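Local coordinates for putative cytoplasmic protein (Salmonella typhimurium, PDB 2GK3) that is of unknown function but belongs to a family of putative glutamine amidotransferases related to class I glutaminases and assembles as a hexamer, at residues Y114-I124 with W246-R255; A145-L153 with Q191-D199. All coordinates share one frame; numbering follows the deposited sequence.

Contact 1. Residues Y114-I124 with W246-R255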
loop_
_atom_site.group_PDB
_atom_site.type_symbol
_atom_site.label_atom_id
_atom_site.label_comp_id
_atom_site.label_asym_id
_atom_site.label_seq_id
_atom_site.Cartn_x
_atom_site.Cartn_y
_atom_site.Cartn_z
ATOM N N TYR E 114 22.545 14.240 26.511
ATOM C CA TYR E 114 23.588 13.245 26.575
ATOM C C TYR E 114 24.872 13.792 25.918
ATOM O O TYR E 114 25.972 13.642 26.472
ATOM C CB TYR E 114 23.084 11.947 25.930
ATOM C CG TYR E 114 24.166 11.046 25.381
ATOM C CD1 TYR E 114 24.696 10.005 26.149
ATOM C CD2 TYR E 114 24.662 11.235 24.083
ATOM C CE1 TYR E 114 25.706 9.173 25.632
ATOM C CE2 TYR E 114 25.670 10.420 23.560
ATOM C CZ TYR E 114 26.181 9.394 24.333
ATOM O OH TYR E 114 27.173 8.602 23.812
ATOM N N VAL E 115 24.738 14.451 24.758
ATOM C CA VAL E 115 25.904 15.099 24.132
ATOM C C VAL E 115 26.428 16.286 24.973
ATOM O O VAL E 115 27.631 16.370 25.223
ATOM C CB VAL E 115 25.701 15.479 22.616
ATOM C CG1 VAL E 115 27.023 15.970 21.998
ATOM C CG2 VAL E 115 25.199 14.289 21.797
ATOM N N LYS E 116 25.541 17.174 25.426
ATOM C CA LYS E 116 25.948 18.330 26.255
ATOM C C LYS E 116 26.838 17.899 27.403
ATOM O O LYS E 116 27.793 18.601 27.770
ATOM C CB LYS E 116 24.740 19.064 26.854
ATOM C CG LYS E 116 23.984 19.947 25.872
ATOM C CD LYS E 116 22.803 20.693 26.548
ATOM C CE LYS E 116 22.077 21.605 25.519
ATOM N NZ LYS E 116 20.818 22.225 26.053
ATOM N N ASN E 117 26.497 16.741 27.972
ATOM C CA ASN E 117 27.150 16.234 29.156
ATOM C C ASN E 117 28.291 15.266 28.874
ATOM O O ASN E 117 28.739 14.579 29.789
ATOM C CB ASN E 117 26.125 15.614 30.106
ATOM C CG ASN E 117 25.166 16.656 30.688
ATOM O OD1 ASN E 117 23.951 16.526 30.564
ATOM N ND2 ASN E 117 25.713 17.699 31.310
ATOM N N GLY E 118 28.768 15.218 27.629
ATOM C CA GLY E 118 30.004 14.500 27.330
ATOM C C GLY E 118 29.892 13.301 26.425
ATOM O O GLY E 118 30.910 12.740 25.992
ATOM N N GLY E 119 28.671 12.882 26.129
ATOM C CA GLY E 119 28.481 11.820 25.154
ATOM C C GLY E 119 28.944 12.157 23.742
ATOM O O GLY E 119 28.968 13.331 23.336
ATOM N N GLY E 120 29.307 11.123 22.984
ATOM C CA GLY E 120 29.565 11.274 21.546
ATOM C C GLY E 120 28.380 10.902 20.656
ATOM O O GLY E 120 27.543 10.029 20.993
ATOM N N LEU E 121 28.314 11.552 19.500
ATOM C CA LEU E 121 27.238 11.326 18.543
ATOM C C LEU E 121 27.820 11.213 17.142
ATOM O O LEU E 121 28.551 12.115 16.687
ATOM C CB LEU E 121 26.215 12.473 18.597
ATOM C CG LEU E 121 24.985 12.422 17.670
ATOM C CD1 LEU E 121 24.217 11.148 17.929
ATOM C CD2 LEU E 121 24.059 13.654 17.817
ATOM N N LEU E 122 27.514 10.103 16.470
ATOM C CA LEU E 122 27.859 9.959 15.070
ATOM C C LEU E 122 26.575 9.728 14.273
ATOM O O LEU E 122 25.762 8.878 14.634
ATOM C CB LEU E 122 28.863 8.812 14.844
ATOM C CG LEU E 122 28.974 8.246 13.406
ATOM C CD1 LEU E 122 29.648 9.228 12.392
ATOM C CD2 LEU E 122 29.671 6.873 13.401
HETATM N N MSE E 123 26.377 10.534 13.229
HETATM C CA MSE E 123 25.334 10.272 12.254
HETATM C C MSE E 123 25.980 9.760 10.970
HETATM O O MSE E 123 26.980 10.319 10.503
HETATM C CB MSE E 123 24.476 11.516 11.973
HETATM C CG MSE E 123 23.298 11.237 10.971
HETATM SE SE MSE E 123 21.902 12.571 10.955
HETATM C CE MSE E 123 20.921 12.094 12.585
ATOM N N ILE E 124 25.395 8.698 10.409
ATOM C CA ILE E 124 25.856 8.115 9.152
ATOM C C ILE E 124 24.808 8.400 8.089
ATOM O O ILE E 124 23.605 8.241 8.335
ATOM C CB ILE E 124 26.101 6.588 9.294
ATOM C CG1 ILE E 124 27.224 6.321 10.307
ATOM C CG2 ILE E 124 26.374 5.931 7.909
ATOM C CD1 ILE E 124 27.466 4.812 10.622
ATOM N N TRP E 246 35.762 3.389 11.111
ATOM C CA TRP E 246 34.623 3.466 12.010
ATOM C C TRP E 246 35.052 3.375 13.458
ATOM O O TRP E 246 34.525 4.092 14.307
ATOM C CB TRP E 246 33.607 2.379 11.663
ATOM C CG TRP E 246 33.068 2.541 10.287
ATOM C CD1 TRP E 246 33.303 1.732 9.209
ATOM C CD2 TRP E 246 32.241 3.615 9.815
ATOM N NE1 TRP E 246 32.652 2.225 8.092
ATOM C CE2 TRP E 246 31.994 3.380 8.437
ATOM C CE3 TRP E 246 31.676 4.750 10.425
ATOM C CZ2 TRP E 246 31.193 4.238 7.654
ATOM C CZ3 TRP E 246 30.882 5.602 9.649
ATOM C CH2 TRP E 246 30.653 5.333 8.276
ATOM N N VAL E 247 36.025 2.502 13.725
ATOM C CA VAL E 247 36.554 2.303 15.073
ATOM C C VAL E 247 37.275 3.565 15.548
ATOM O O VAL E 247 36.993 4.058 16.645
ATOM C CB VAL E 247 37.437 0.992 15.176
ATOM C CG1 VAL E 247 38.376 1.023 16.370
ATOM C CG2 VAL E 247 36.539 -0.226 15.298
ATOM N N ASN E 248 38.184 4.086 14.717
ATOM C CA ASN E 248 38.884 5.341 15.027
ATOM C C ASN E 248 37.936 6.508 15.238
ATOM O O ASN E 248 38.158 7.307 16.140
ATOM C CB ASN E 248 39.908 5.744 13.949
ATOM C CG ASN E 248 41.036 4.747 13.786
ATOM O OD1 ASN E 248 41.254 3.861 14.629
ATOM N ND2 ASN E 248 41.777 4.891 12.684
ATOM N N THR E 249 36.882 6.618 14.420
ATOM C CA THR E 249 35.990 7.775 14.584
ATOM C C THR E 249 35.142 7.638 15.846
ATOM O O THR E 249 34.902 8.625 16.570
ATOM C CB THR E 249 35.148 8.172 13.316
ATOM O OG1 THR E 249 33.772 7.877 13.516
ATOM C CG2 THR E 249 35.618 7.526 12.059
ATOM N N LEU E 250 34.720 6.408 16.138
ATOM C CA LEU E 250 34.035 6.137 17.415
ATOM C C LEU E 250 34.906 6.543 18.597
ATOM O O LEU E 250 34.461 7.250 19.492
ATOM C CB LEU E 250 33.646 4.660 17.511
ATOM C CG LEU E 250 32.444 4.336 16.643
ATOM C CD1 LEU E 250 32.011 2.886 16.815
ATOM C CD2 LEU E 250 31.304 5.322 16.972
ATOM N N GLN E 251 36.168 6.130 18.536
ATOM C CA GLN E 251 37.160 6.366 19.577
ATOM C C GLN E 251 37.528 7.858 19.691
ATOM O O GLN E 251 37.753 8.381 20.792
ATOM C CB GLN E 251 38.406 5.534 19.259
ATOM C CG GLN E 251 39.028 4.844 20.458
ATOM C CD GLN E 251 38.785 3.352 20.470
ATOM O OE1 GLN E 251 38.850 2.694 19.425
ATOM N NE2 GLN E 251 38.534 2.798 21.657
ATOM N N PHE E 252 37.589 8.541 18.550
ATOM C CA PHE E 252 37.898 9.969 18.538
ATOM C C PHE E 252 36.885 10.825 19.320
ATOM O O PHE E 252 37.266 11.746 20.055
ATOM C CB PHE E 252 38.049 10.488 17.100
ATOM C CG PHE E 252 38.716 11.840 17.018
ATOM C CD1 PHE E 252 40.105 11.956 17.153
ATOM C CD2 PHE E 252 37.958 12.996 16.822
ATOM C CE1 PHE E 252 40.730 13.196 17.093
ATOM C CE2 PHE E 252 38.564 14.245 16.759
ATOM C CZ PHE E 252 39.963 14.347 16.900
ATOM N N ILE E 253 35.607 10.497 19.169
ATOM C CA ILE E 253 34.509 11.288 19.729
ATOM C C ILE E 253 33.946 10.711 21.054
ATOM O O ILE E 253 33.037 11.289 21.658
ATOM C CB ILE E 253 33.375 11.513 18.662
ATOM C CG1 ILE E 253 32.545 10.242 18.455
ATOM C CG2 ILE E 253 33.971 11.960 17.311
ATOM C CD1 ILE E 253 31.365 10.404 17.500
ATOM N N ALA E 254 34.501 9.586 21.509
ATOM C CA ALA E 254 34.011 8.935 22.737
ATOM C C ALA E 254 34.100 9.813 23.979
ATOM O O ALA E 254 34.970 10.686 24.098
ATOM C CB ALA E 254 34.716 7.618 22.974
ATOM N N ARG E 255 33.173 9.588 24.899
ATOM C CA ARG E 255 33.259 10.171 26.230
ATOM C C ARG E 255 34.664 10.008 26.852
ATOM O O ARG E 255 35.312 8.962 26.694
ATOM C CB ARG E 255 32.213 9.535 27.146
ATOM C CG ARG E 255 32.083 10.202 28.514
ATOM C CD ARG E 255 31.105 9.464 29.403
ATOM N NE ARG E 255 29.842 9.220 28.708
ATOM C CZ ARG E 255 28.791 10.035 28.717
ATOM N NH1 ARG E 255 28.810 11.177 29.394
ATOM N NH2 ARG E 255 27.710 9.692 28.048
HETATM O O HOH W 1 26.184 12.187 28.724
HETATM O O HOH W 2 32.302 12.816 23.770
#
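Gly118 O accepts a hydrogen bond of 2.6 Å from water 2, which gives its other hydrogen to Ile253 O, so a single water joins the turn after helix 107-116 to the backbone at Ile253. Gly118 is the C-prime residue of a Schellman motif: its positive phi suits glycine, and Gly119 N returns to Tyr114 O as Gly118 N returns to Val115 O. From here strand 120-124 packs against helix 242-253; the axes of the two segments pass 8.4 Å apart and their directions differ by 144°, roughly antiparallel but clearly oblique. Arg255 packs against the glycine turn. Its chain bends at chi3 (-50°), bringing one face of the guanidinium over Gly118 C and Gly119 CA, both toward its rim. NH1 of Arg255 donates to water 1 (2.9 Å), which in turn donates to Tyr114 O, while NH2 bonds to Tyr78 O beyond these segments. Tyr114 CE1 meets the guanidinium rim, 3.2 Å from Arg255 NH2, with ring and guanidinium planes 76° apart. Having no side chain, Gly120 can bring its CA to 3.5 Å from Ile253 O in a CA-H...O contact. Further along, branched aliphatics fill the space between strand and helix. Ile253 CD1 lies 4.0 Å from Leu122 CB and also touches the Leu121 carbonyl. Leu122 CD2 wedges between Leu250 and the edge of the Trp246 indole, passing near Thr249 OG1, a buried hydroxyl for which the model offers no partner. At the far end Ile124 CD1 lies 3.6 Å from Trp246 CZ3.

Contact 2. Residues A145-L153 with Q191-D199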
loop_
_atom_site.group_PDB
_atom_site.type_symbol
_atom_site.label_atom_id
_atom_site.label_comp_id
_atom_site.label_asym_id
_atom_site.label_seq_id
_atom_site.Cartn_x
_atom_site.Cartn_y
_atom_site.Cartn_z
ATOM N N ALA E 145 19.418 19.451 14.984
ATOM C CA ALA E 145 20.208 20.197 13.992
ATOM C C ALA E 145 21.380 20.986 14.637
ATOM O O ALA E 145 22.514 20.904 14.176
ATOM C CB ALA E 145 19.298 21.109 13.133
ATOM N N GLU E 146 21.114 21.697 15.733
ATOM C CA GLU E 146 22.169 22.471 16.424
ATOM C C GLU E 146 23.288 21.639 17.031
ATOM O O GLU E 146 24.348 22.180 17.356
ATOM C CB GLU E 146 21.578 23.354 17.535
ATOM C CG GLU E 146 20.808 24.556 17.032
ATOM C CD GLU E 146 21.695 25.616 16.394
ATOM O OE1 GLU E 146 22.920 25.598 16.625
ATOM O OE2 GLU E 146 21.160 26.471 15.659
ATOM N N VAL E 147 23.053 20.341 17.212
ATOM C CA VAL E 147 24.069 19.464 17.797
ATOM C C VAL E 147 25.071 19.024 16.725
ATOM O O VAL E 147 26.241 18.781 17.034
ATOM C CB VAL E 147 23.447 18.233 18.552
ATOM C CG1 VAL E 147 24.521 17.285 19.069
ATOM C CG2 VAL E 147 22.568 18.690 19.714
ATOM N N LEU E 148 24.632 18.947 15.473
ATOM C CA LEU E 148 25.481 18.351 14.417
ATOM C C LEU E 148 26.512 19.346 13.894
ATOM O O LEU E 148 26.255 20.548 13.891
ATOM C CB LEU E 148 24.629 17.766 13.269
ATOM C CG LEU E 148 23.520 16.786 13.698
ATOM C CD1 LEU E 148 22.649 16.440 12.508
ATOM C CD2 LEU E 148 24.047 15.498 14.410
ATOM N N PRO E 149 27.699 18.854 13.474
ATOM C CA PRO E 149 28.728 19.780 13.002
ATOM C C PRO E 149 28.573 20.179 11.521
ATOM O O PRO E 149 29.520 20.686 10.904
ATOM C CB PRO E 149 30.012 18.987 13.225
ATOM C CG PRO E 149 29.615 17.594 12.989
ATOM C CD PRO E 149 28.183 17.463 13.454
ATOM N N VAL E 150 27.394 19.927 10.956
ATOM C CA VAL E 150 27.078 20.328 9.579
ATOM C C VAL E 150 25.749 21.086 9.535
ATOM O O VAL E 150 24.914 20.971 10.444
ATOM C CB VAL E 150 27.046 19.114 8.588
ATOM C CG1 VAL E 150 28.398 18.417 8.531
ATOM C CG2 VAL E 150 25.908 18.113 8.921
ATOM N N ILE E 151 25.548 21.863 8.476
ATOM C CA ILE E 151 24.257 22.534 8.246
ATOM C C ILE E 151 23.650 21.821 7.055
ATOM O O ILE E 151 24.328 21.598 6.060
ATOM C CB ILE E 151 24.449 24.053 7.993
ATOM C CG1 ILE E 151 24.872 24.749 9.293
ATOM C CG2 ILE E 151 23.168 24.701 7.442
ATOM C CD1 ILE E 151 25.640 26.040 9.055
HETATM N N MSE E 152 22.395 21.417 7.175
HETATM C CA MSE E 152 21.741 20.626 6.147
HETATM C C MSE E 152 21.108 21.483 5.045
HETATM O O MSE E 152 21.003 22.704 5.183
HETATM C CB MSE E 152 20.673 19.738 6.791
HETATM C CG MSE E 152 21.173 18.324 7.163
HETATM SE SE MSE E 152 20.167 17.653 8.645
HETATM C CE MSE E 152 18.510 17.486 7.817
ATOM N N LEU E 153 20.669 20.839 3.968
ATOM C CA LEU E 153 19.891 21.530 2.919
ATOM C C LEU E 153 18.424 21.688 3.342
ATOM O O LEU E 153 18.009 21.134 4.357
ATOM C CB LEU E 153 20.001 20.795 1.569
ATOM C CG LEU E 153 21.401 20.460 1.026
ATOM C CD1 LEU E 153 21.313 19.843 -0.381
ATOM C CD2 LEU E 153 22.338 21.669 1.009
ATOM N N GLN E 191 24.334 15.656 0.858
ATOM C CA GLN E 191 25.060 16.921 0.732
ATOM C C GLN E 191 24.792 17.851 1.899
ATOM O O GLN E 191 23.660 18.216 2.165
ATOM C CB GLN E 191 24.691 17.647 -0.560
ATOM C CG GLN E 191 25.503 18.925 -0.789
ATOM C CD GLN E 191 25.247 19.526 -2.140
ATOM O OE1 GLN E 191 24.123 19.891 -2.467
ATOM N NE2 GLN E 191 26.287 19.619 -2.945
ATOM N N ALA E 192 25.847 18.251 2.590
ATOM C CA ALA E 192 25.700 19.203 3.685
ATOM C C ALA E 192 26.856 20.222 3.620
ATOM O O ALA E 192 27.773 20.074 2.826
ATOM C CB ALA E 192 25.651 18.484 5.026
ATOM N N VAL E 193 26.761 21.271 4.419
ATOM C CA VAL E 193 27.805 22.262 4.526
ATOM C C VAL E 193 28.380 22.135 5.941
ATOM O O VAL E 193 27.631 22.147 6.928
ATOM C CB VAL E 193 27.250 23.691 4.272
ATOM C CG1 VAL E 193 28.342 24.729 4.480
ATOM C CG2 VAL E 193 26.644 23.802 2.840
ATOM N N ALA E 194 29.698 21.986 6.037
ATOM C CA ALA E 194 30.352 21.958 7.345
ATOM C C ALA E 194 30.148 23.290 8.089
ATOM O O ALA E 194 30.238 24.348 7.483
ATOM C CB ALA E 194 31.825 21.672 7.176
ATOM N N ARG E 195 29.870 23.243 9.393
ATOM C CA ARG E 195 29.926 24.468 10.196
ATOM C C ARG E 195 31.374 25.004 10.094
ATOM O O ARG E 195 32.318 24.202 10.091
ATOM C CB ARG E 195 29.483 24.198 11.639
ATOM C CG ARG E 195 27.983 23.890 11.761
ATOM C CD ARG E 195 27.486 23.733 13.205
ATOM N NE ARG E 195 26.078 23.292 13.253
ATOM C CZ ARG E 195 25.037 24.105 13.096
ATOM N NH1 ARG E 195 25.238 25.408 12.898
ATOM N NH2 ARG E 195 23.792 23.629 13.133
ATOM N N ASP E 196 31.572 26.327 9.964
ATOM C CA ASP E 196 32.957 26.846 9.762
ATOM C C ASP E 196 33.770 26.707 11.060
ATOM O O ASP E 196 34.910 27.084 11.181
ATOM C CB ASP E 196 33.017 28.251 9.107
ATOM C CG ASP E 196 32.391 29.364 9.952
ATOM O OD1 ASP E 196 32.182 30.471 9.376
ATOM O OD2 ASP E 196 32.109 29.177 11.154
ATOM N N ASP E 197 33.096 26.075 11.995
ATOM C CA ASP E 197 33.520 25.713 13.317
ATOM C C ASP E 197 34.215 24.345 13.315
ATOM O O ASP E 197 35.076 24.048 14.146
ATOM C CB ASP E 197 32.190 25.551 14.086
ATOM C CG ASP E 197 32.249 26.155 15.398
ATOM O OD1 ASP E 197 31.230 26.191 16.098
ATOM O OD2 ASP E 197 33.363 26.614 15.719
ATOM N N ALA E 198 33.774 23.498 12.393
ATOM C CA ALA E 198 34.043 22.079 12.431
ATOM C C ALA E 198 35.268 21.709 11.610
ATOM O O ALA E 198 35.777 22.527 10.852
ATOM C CB ALA E 198 32.833 21.331 11.933
ATOM N N ASP E 199 35.730 20.468 11.765
ATOM C CA ASP E 199 36.913 19.990 11.078
ATOM C C ASP E 199 36.505 19.022 9.981
ATOM O O ASP E 199 36.048 17.912 10.277
ATOM C CB ASP E 199 37.881 19.294 12.060
ATOM C CG ASP E 199 38.256 20.174 13.263
ATOM O OD1 ASP E 199 38.731 21.342 13.096
ATOM O OD2 ASP E 199 38.076 19.688 14.408
HETATM O O HOH W 3 21.801 25.414 12.837
HETATM O O HOH W 4 21.706 18.295 4.116
#
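Ala145 O receives Arg195 NH2 at 3.2 Å, well above its carbonyl plane, while Leu148 N reaches the same oxygen from the opposite face. One residue on, Glu146 holds OE1 over a face of the Arg195 guanidinium, where no N-H points at it; the attraction is probably electrostatic only. Water 3 accepts from Arg195 NH2 and gives a weak bond to Glu146 OE2. Leu148 O takes NE of Arg195 over 2.8 Å, in the guanidinium plane. With Arg195 extended from CG to NE, the long side chain runs back past Pro149 to reach both carbonyls, a task that suits arginine with its several N-H groups in one plane. Pro149 O accepts from Arg195 N, and Pro149 CB packs on Ala198 CB at 3.9 Å. The chain then enters a short antiparallel strand pairing. Val150 and Ala194 form a non-hydrogen-bonded pair, and small Ala192 accepts Val150 CB against its methyl. Ile151 and Val193 make the hydrogen-bonded pair: Ile151 N to Val193 O is 2.6 Å, and Val193 N to Ile151 O is 3.0 Å and straight (180°). The Ile151 side chain, on the same face of the sheet as Val193, lays CG1 over the guanidinium face opposite Glu146, 3.7 Å from Arg195 NH1. Leu153 closes the walk, its CG resting on Gln191 O, which water 4 links to Leu153 N. Pro149 and Val150 rest on Val211 of strand 207-215 and Cys222 of strand 218-223, while Val147 turns to Lys112 and Val115 of helix 107-116.

In the fold
Contact 1 is the buried one, joining helix 242-253 to strand 120-124, which lies between strands 80-84 and 218-223. Contact 2, nested in sequence inside the loop that contact 1 closes, is only partly buried, and pairs the short strand 150-151 with the end of strand 185-194. Their chemistry follows: contact 1 combines aliphatic and indole packing along the strand with a water-bridged arginine over a glycine turn, whereas backbone bonds and an arginine reading carbonyl oxygens carry contact 2. They meet on the side of strand 120-124 turned from the helix, where Leu121 packs on Val147 and Leu148. Their centres lie about 16 Å apart, and neither touches another subunit of the hexamer.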